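Local coordinates for nitronate monooxygenase family protein (Pseudomonas aeruginosa, PDB 4QIT), which oxidises alkyl nitronates, with propionate 3-nitronate as best substrate, using molecular oxygen and a bound flavin mononucleotide, at residues P20-L34 / A241-S255. The protein carries 1 engineered substitution. Residues are numbered along the deposited sequence; the frame is centred on the assembly and turned at random.
Sequences PIIQAPMLGVSTPAL and AVQMGTAFVLCPESS. With FMN (flavin mononucleotide), chain C.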
loop_
_atom_site.group_PDB
_atom_site.type_symbol
_atom_site.label_atom_id
_atom_site.label_comp_id
_atom_site.label_asym_id
_atom_site.label_seq_id
_atom_site.Cartn_x
_atom_site.Cartn_y
_atom_site.Cartn_z
ATOM N N PRO A 20 13.727 -9.855 17.559
ATOM C CA PRO A 20 13.827 -9.486 16.137
ATOM C C PRO A 20 13.073 -8.199 15.818
ATOM O O PRO A 20 12.235 -8.166 14.903
ATOM C CB PRO A 20 13.164 -10.674 15.436
ATOM C CG PRO A 20 12.098 -11.099 16.404
ATOM C CD PRO A 20 12.718 -10.911 17.780
ATOM N N ILE A 21 13.388 -7.144 16.561
ATOM C CA ILE A 21 12.657 -5.881 16.445
ATOM C C ILE A 21 13.671 -4.762 16.374
ATOM O O ILE A 21 14.473 -4.577 17.296
ATOM C CB ILE A 21 11.731 -5.654 17.664
ATOM C CG1 ILE A 21 10.732 -6.809 17.797
ATOM C CG2 ILE A 21 10.993 -4.327 17.527
ATOM C CD1 ILE A 21 9.960 -6.796 19.102
ATOM N N ILE A 22 13.653 -4.031 15.266
ATOM C CA ILE A 22 14.517 -2.878 15.081
ATOM C C ILE A 22 13.675 -1.623 15.269
ATOM O O ILE A 22 12.634 -1.475 14.618
ATOM C CB ILE A 22 15.110 -2.844 13.652
ATOM C CG1 ILE A 22 15.833 -4.154 13.324
ATOM C CG2 ILE A 22 16.040 -1.642 13.481
ATOM C CD1 ILE A 22 16.421 -4.182 11.914
ATOM N N GLN A 23 14.096 -0.725 16.161
ATOM C CA GLN A 23 13.481 0.595 16.231
ATOM C C GLN A 23 14.098 1.414 15.108
ATOM O O GLN A 23 15.312 1.564 15.053
ATOM C CB GLN A 23 13.698 1.248 17.603
ATOM C CG GLN A 23 13.670 2.782 17.603
ATOM C CD GLN A 23 15.069 3.381 17.627
ATOM O OE1 GLN A 23 15.923 2.951 18.413
ATOM N NE2 GLN A 23 15.320 4.358 16.757
ATOM N N ALA A 24 13.265 1.905 14.193
ATOM C CA ALA A 24 13.773 2.515 12.964
ATOM C C ALA A 24 14.622 3.752 13.215
ATOM O O ALA A 24 14.288 4.583 14.062
ATOM C CB ALA A 24 12.619 2.853 12.019
ATOM N N PRO A 25 15.726 3.885 12.470
ATOM C CA PRO A 25 16.425 5.165 12.513
ATOM C C PRO A 25 15.508 6.198 11.909
ATOM O O PRO A 25 14.833 5.934 10.908
ATOM C CB PRO A 25 17.635 4.952 11.599
ATOM C CG PRO A 25 17.271 3.801 10.724
ATOM C CD PRO A 25 16.312 2.944 11.501
ATOM N N MET A 26 15.448 7.346 12.555
ATOM C CA MET A 26 14.507 8.379 12.186
ATOM C C MET A 26 15.174 9.714 12.368
ATOM O O MET A 26 15.211 10.241 13.478
ATOM C CB MET A 26 13.249 8.284 13.057
ATOM C CG MET A 26 12.415 7.027 12.805
ATOM S SD MET A 26 10.932 6.989 13.824
ATOM C CE MET A 26 11.609 6.454 15.404
ATOM N N LEU A 27 15.708 10.265 11.283
ATOM C CA LEU A 27 16.460 11.500 11.393
ATOM C C LEU A 27 15.583 12.604 11.987
ATOM O O LEU A 27 14.475 12.862 11.500
ATOM C CB LEU A 27 17.050 11.896 10.034
ATOM C CG LEU A 27 18.049 13.055 10.031
ATOM C CD1 LEU A 27 19.259 12.763 10.904
ATOM C CD2 LEU A 27 18.481 13.325 8.590
ATOM N N GLY A 28 16.061 13.205 13.079
ATOM C CA GLY A 28 15.324 14.232 13.794
ATOM C C GLY A 28 14.408 13.707 14.891
ATOM O O GLY A 28 13.840 14.489 15.655
ATOM N N VAL A 29 14.256 12.388 14.968
ATOM C CA VAL A 29 13.352 11.779 15.955
ATOM C C VAL A 29 14.050 10.736 16.832
ATOM O O VAL A 29 13.899 10.745 18.061
ATOM C CB VAL A 29 12.124 11.151 15.280
ATOM C CG1 VAL A 29 11.261 10.438 16.317
ATOM C CG2 VAL A 29 11.315 12.217 14.555
ATOM N N SER A 30 14.812 9.833 16.223
ATOM C CA SER A 30 15.594 8.918 17.037
ATOM C C SER A 30 16.714 9.683 17.739
ATOM O O SER A 30 17.141 10.756 17.284
ATOM C CB SER A 30 16.116 7.727 16.230
ATOM O OG SER A 30 16.773 8.121 15.043
ATOM N N THR A 31 17.159 9.140 18.869
ATOM C CA THR A 31 18.195 9.758 19.691
ATOM C C THR A 31 19.036 8.637 20.275
ATOM O O THR A 31 18.602 7.486 20.278
ATOM C CB THR A 31 17.569 10.502 20.878
ATOM O OG1 THR A 31 16.869 9.551 21.697
ATOM C CG2 THR A 31 16.617 11.601 20.408
ATOM N N PRO A 32 20.239 8.956 20.788
ATOM C CA PRO A 32 20.973 7.921 21.523
ATOM C C PRO A 32 20.174 7.316 22.685
ATOM O O PRO A 32 20.272 6.104 22.906
ATOM C CB PRO A 32 22.210 8.672 22.029
ATOM C CG PRO A 32 22.455 9.697 20.965
ATOM C CD PRO A 32 21.061 10.164 20.581
ATOM N N ALA A 33 19.398 8.125 23.406
ATOM C CA ALA A 33 18.576 7.602 24.496
ATOM C C ALA A 33 17.545 6.581 23.998
ATOM O O ALA A 33 17.355 5.539 24.623
ATOM C CB ALA A 33 17.892 8.732 25.251
ATOM N N LEU A 34 16.884 6.882 22.880
ATOM C CA LEU A 34 15.883 5.966 22.331
ATOM C C LEU A 34 16.539 4.661 21.881
ATOM O O LEU A 34 16.063 3.569 22.219
ATOM C CB LEU A 34 15.123 6.617 21.163
ATOM C CG LEU A 34 14.147 5.672 20.461
ATOM C CD1 LEU A 34 13.065 5.208 21.411
ATOM C CD2 LEU A 34 13.531 6.353 19.245
ATOM N N ALA A 241 12.590 -10.415 10.689
ATOM C CA ALA A 241 12.531 -9.384 11.721
ATOM C C ALA A 241 11.595 -8.274 11.262
ATOM O O ALA A 241 11.093 -8.308 10.138
ATOM C CB ALA A 241 13.926 -8.826 12.014
ATOM N N VAL A 242 11.358 -7.299 12.133
ATOM C CA VAL A 242 10.593 -6.111 11.768
ATOM C C VAL A 242 11.364 -4.844 12.111
ATOM O O VAL A 242 12.240 -4.841 12.994
ATOM C CB VAL A 242 9.204 -6.073 12.463
ATOM C CG1 VAL A 242 8.401 -7.311 12.090
ATOM C CG2 VAL A 242 9.339 -5.940 13.991
ATOM N N GLN A 243 11.049 -3.772 11.393
ATOM C CA GLN A 243 11.590 -2.456 11.684
ATOM C C GLN A 243 10.401 -1.521 11.836
ATOM O O GLN A 243 9.521 -1.477 10.959
ATOM C CB GLN A 243 12.512 -1.982 10.558
ATOM C CG GLN A 243 13.022 -0.566 10.756
ATOM C CD GLN A 243 14.268 -0.296 9.940
ATOM O OE1 GLN A 243 15.240 -1.049 10.011
ATOM N NE2 GLN A 243 14.239 0.768 9.147
ATOM N N MET A 244 10.375 -0.797 12.958
ATOM C CA MET A 244 9.214 -0.017 13.376
ATOM C C MET A 244 9.634 1.397 13.734
ATOM O O MET A 244 10.471 1.588 14.615
ATOM C CB MET A 244 8.550 -0.691 14.591
ATOM C CG MET A 244 7.955 -2.058 14.269
ATOM S SD MET A 244 7.473 -3.011 15.721
ATOM C CE MET A 244 6.122 -2.011 16.318
ATOM N N GLY A 245 9.067 2.383 13.040
ATOM C CA GLY A 245 9.382 3.775 13.296
ATOM C C GLY A 245 8.271 4.484 14.056
ATOM O O GLY A 245 8.458 4.928 15.194
ATOM N N THR A 246 7.108 4.586 13.419
ATOM C CA THR A 246 5.985 5.334 13.986
ATOM C C THR A 246 5.660 4.896 15.417
ATOM O O THR A 246 5.377 5.731 16.280
ATOM C CB THR A 246 4.746 5.188 13.090
ATOM O OG1 THR A 246 5.070 5.676 11.784
ATOM C CG2 THR A 246 3.572 5.991 13.633
ATOM N N ALA A 247 5.758 3.596 15.679
ATOM C CA ALA A 247 5.466 3.069 17.023
ATOM C C ALA A 247 6.345 3.670 18.125
ATOM O O ALA A 247 5.921 3.719 19.291
ATOM C CB ALA A 247 5.573 1.564 17.038
ATOM N N PHE A 248 7.547 4.130 17.769
ATOM C CA PHE A 248 8.490 4.652 18.764
ATOM C C PHE A 248 8.521 6.174 18.848
ATOM O O PHE A 248 9.207 6.731 19.704
ATOM C CB PHE A 248 9.909 4.099 18.546
ATOM C CG PHE A 248 10.044 2.639 18.889
ATOM C CD1 PHE A 248 10.310 2.244 20.193
ATOM C CD2 PHE A 248 9.860 1.668 17.921
ATOM C CE1 PHE A 248 10.425 0.904 20.529
ATOM C CE2 PHE A 248 9.972 0.322 18.241
ATOM C CZ PHE A 248 10.246 -0.059 19.553
ATOM N N VAL A 249 7.772 6.851 17.982
ATOM C CA VAL A 249 7.801 8.313 17.945
ATOM C C VAL A 249 7.354 8.960 19.260
ATOM O O VAL A 249 7.967 9.923 19.735
ATOM C CB VAL A 249 6.981 8.865 16.758
ATOM C CG1 VAL A 249 6.856 10.375 16.850
ATOM C CG2 VAL A 249 7.655 8.468 15.438
ATOM N N LEU A 250 6.294 8.416 19.848
ATOM C CA LEU A 250 5.753 8.946 21.102
ATOM C C LEU A 250 6.540 8.563 22.357
ATOM O O LEU A 250 6.212 9.024 23.456
ATOM C CB LEU A 250 4.289 8.536 21.265
ATOM C CG LEU A 250 3.328 9.068 20.208
ATOM C CD1 LEU A 250 1.944 8.530 20.492
ATOM C CD2 LEU A 250 3.308 10.591 20.194
ATOM N N CYS A 251 7.560 7.725 22.207
ATOM C CA CYS A 251 8.399 7.372 23.357
ATOM C C CYS A 251 9.026 8.646 23.900
ATOM O O CYS A 251 9.411 9.528 23.135
ATOM C CB CYS A 251 9.503 6.391 22.967
ATOM S SG CYS A 251 8.905 4.774 22.465
ATOM N N PRO A 252 9.116 8.759 25.228
ATOM C CA PRO A 252 9.685 9.954 25.858
ATOM C C PRO A 252 11.155 10.150 25.486
ATOM O O PRO A 252 11.652 11.283 25.539
ATOM C CB PRO A 252 9.530 9.667 27.361
ATOM C CG PRO A 252 9.412 8.181 27.455
ATOM C CD PRO A 252 8.637 7.789 26.227
ATOM N N GLU A 253 11.828 9.068 25.102
ATOM C CA GLU A 253 13.235 9.127 24.711
ATOM C C GLU A 253 13.454 9.723 23.321
ATOM O O GLU A 253 14.570 10.097 22.989
ATOM C CB GLU A 253 13.859 7.729 24.758
ATOM C CG GLU A 253 13.878 7.073 26.143
ATOM C CD GLU A 253 12.578 6.377 26.510
ATOM O OE1 GLU A 253 11.644 6.324 25.675
ATOM O OE2 GLU A 253 12.483 5.861 27.652
ATOM N N SER A 254 12.409 9.803 22.500
ATOM C CA SER A 254 12.582 10.359 21.158
ATOM C C SER A 254 12.704 11.879 21.219
ATOM O O SER A 254 12.392 12.491 22.249
ATOM C CB SER A 254 11.412 9.973 20.248
ATOM O OG SER A 254 10.381 10.942 20.315
ATOM N N SER A 255 13.146 12.497 20.124
ATOM C CA SER A 255 13.224 13.953 20.080
ATOM C C SER A 255 12.066 14.619 19.331
ATOM O O SER A 255 12.180 15.770 18.907
ATOM C CB SER A 255 14.561 14.417 19.490
ATOM O OG SER A 255 14.757 13.878 18.197
HETATM N N1 FMN C . 14.473 5.662 7.355
HETATM C C2 FMN C . 15.816 5.922 7.118
HETATM O O2 FMN C . 16.465 5.133 6.443
HETATM N N3 FMN C . 16.441 7.029 7.648
HETATM C C4 FMN C . 15.698 7.910 8.405
HETATM O O4 FMN C . 16.206 8.918 8.888
HETATM C C4A FMN C . 14.357 7.661 8.634
HETATM N N5 FMN C . 13.648 8.560 9.388
HETATM C C5A FMN C . 12.319 8.345 9.660
HETATM C C6 FMN C . 11.648 9.276 10.440
HETATM C C7 FMN C . 10.316 9.099 10.753
HETATM C C7M FMN C . 9.666 10.139 11.622
HETATM C C8 FMN C . 9.632 7.988 10.258
HETATM C C8M FMN C . 8.177 7.795 10.574
HETATM C C9 FMN C . 10.312 7.055 9.467
HETATM C C9A FMN C . 11.668 7.224 9.163
HETATM N N10 FMN C . 12.378 6.309 8.384
HETATM C C10 FMN C . 13.725 6.537 8.115
HETATM C "C1'" FMN C . 11.683 5.101 7.807
HETATM C "C2'" FMN C . 11.812 3.862 8.676
HETATM O "O2'" FMN C . 13.105 3.332 8.543
HETATM C "C3'" FMN C . 10.821 2.788 8.248
HETATM O "O3'" FMN C . 10.812 2.602 6.849
HETATM C "C4'" FMN C . 9.441 3.245 8.663
HETATM O "O4'" FMN C . 9.521 3.933 9.898
HETATM C "C5'" FMN C . 8.559 2.021 8.844
HETATM O "O5'" FMN C . 7.257 2.520 8.827
HETATM P P FMN C . 6.403 2.669 10.161
HETATM O O1P FMN C . 6.946 1.738 11.212
HETATM O O2P FMN C . 4.979 2.389 9.791
HETATM O O3P FMN C . 6.600 4.085 10.589
HETATM O O HOH W 1 17.366 13.683 17.105
#
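Ile22 N donates to Val242 O and Ile22 O accepts from Met244 N, parallel-strand hydrogen bonds that join the first and last strands of the TIM barrel and close it. On one face Ile21 lies alongside Val242 and meets Met244; Ile21 and Met244 also pack against helix 344-355. On the other, the extended Gln243 runs past Ala24, whose small methyl leaves it room, and its NE2 donates to FMN O2' at 2.9 Å. Gln23 CB sits over the face of the Phe248 ring, 3.9 Å from its centroid, a CH-pi contact; the chain then bends at chi2 (-100°), and NE2 makes a bent hydrogen bond (134°) to Ala24 O from above the carbonyl plane. Gly245, lacking a CB, admits the ribityl chain and Met26, whose SD lies 3.5 Å from Gly245 O. The outer end is looser and polar: exposed Ser255 gives OG to Gly28 O (2.8 Å) and shares a water with Ser30 O. Thr31 OG1 donates to Glu253 O (2.7 Å) while accepting from Leu34 N, so one hydroxyl caps the helix and ties the loops. Gly245 N bonds FMN O1P, Thr246 N and OG1 bond O3P, and Leu27 N bonds O4, suggesting that this seam, with Asn75, Gln182, Gly187 and Gly224, holds phosphate and flavin.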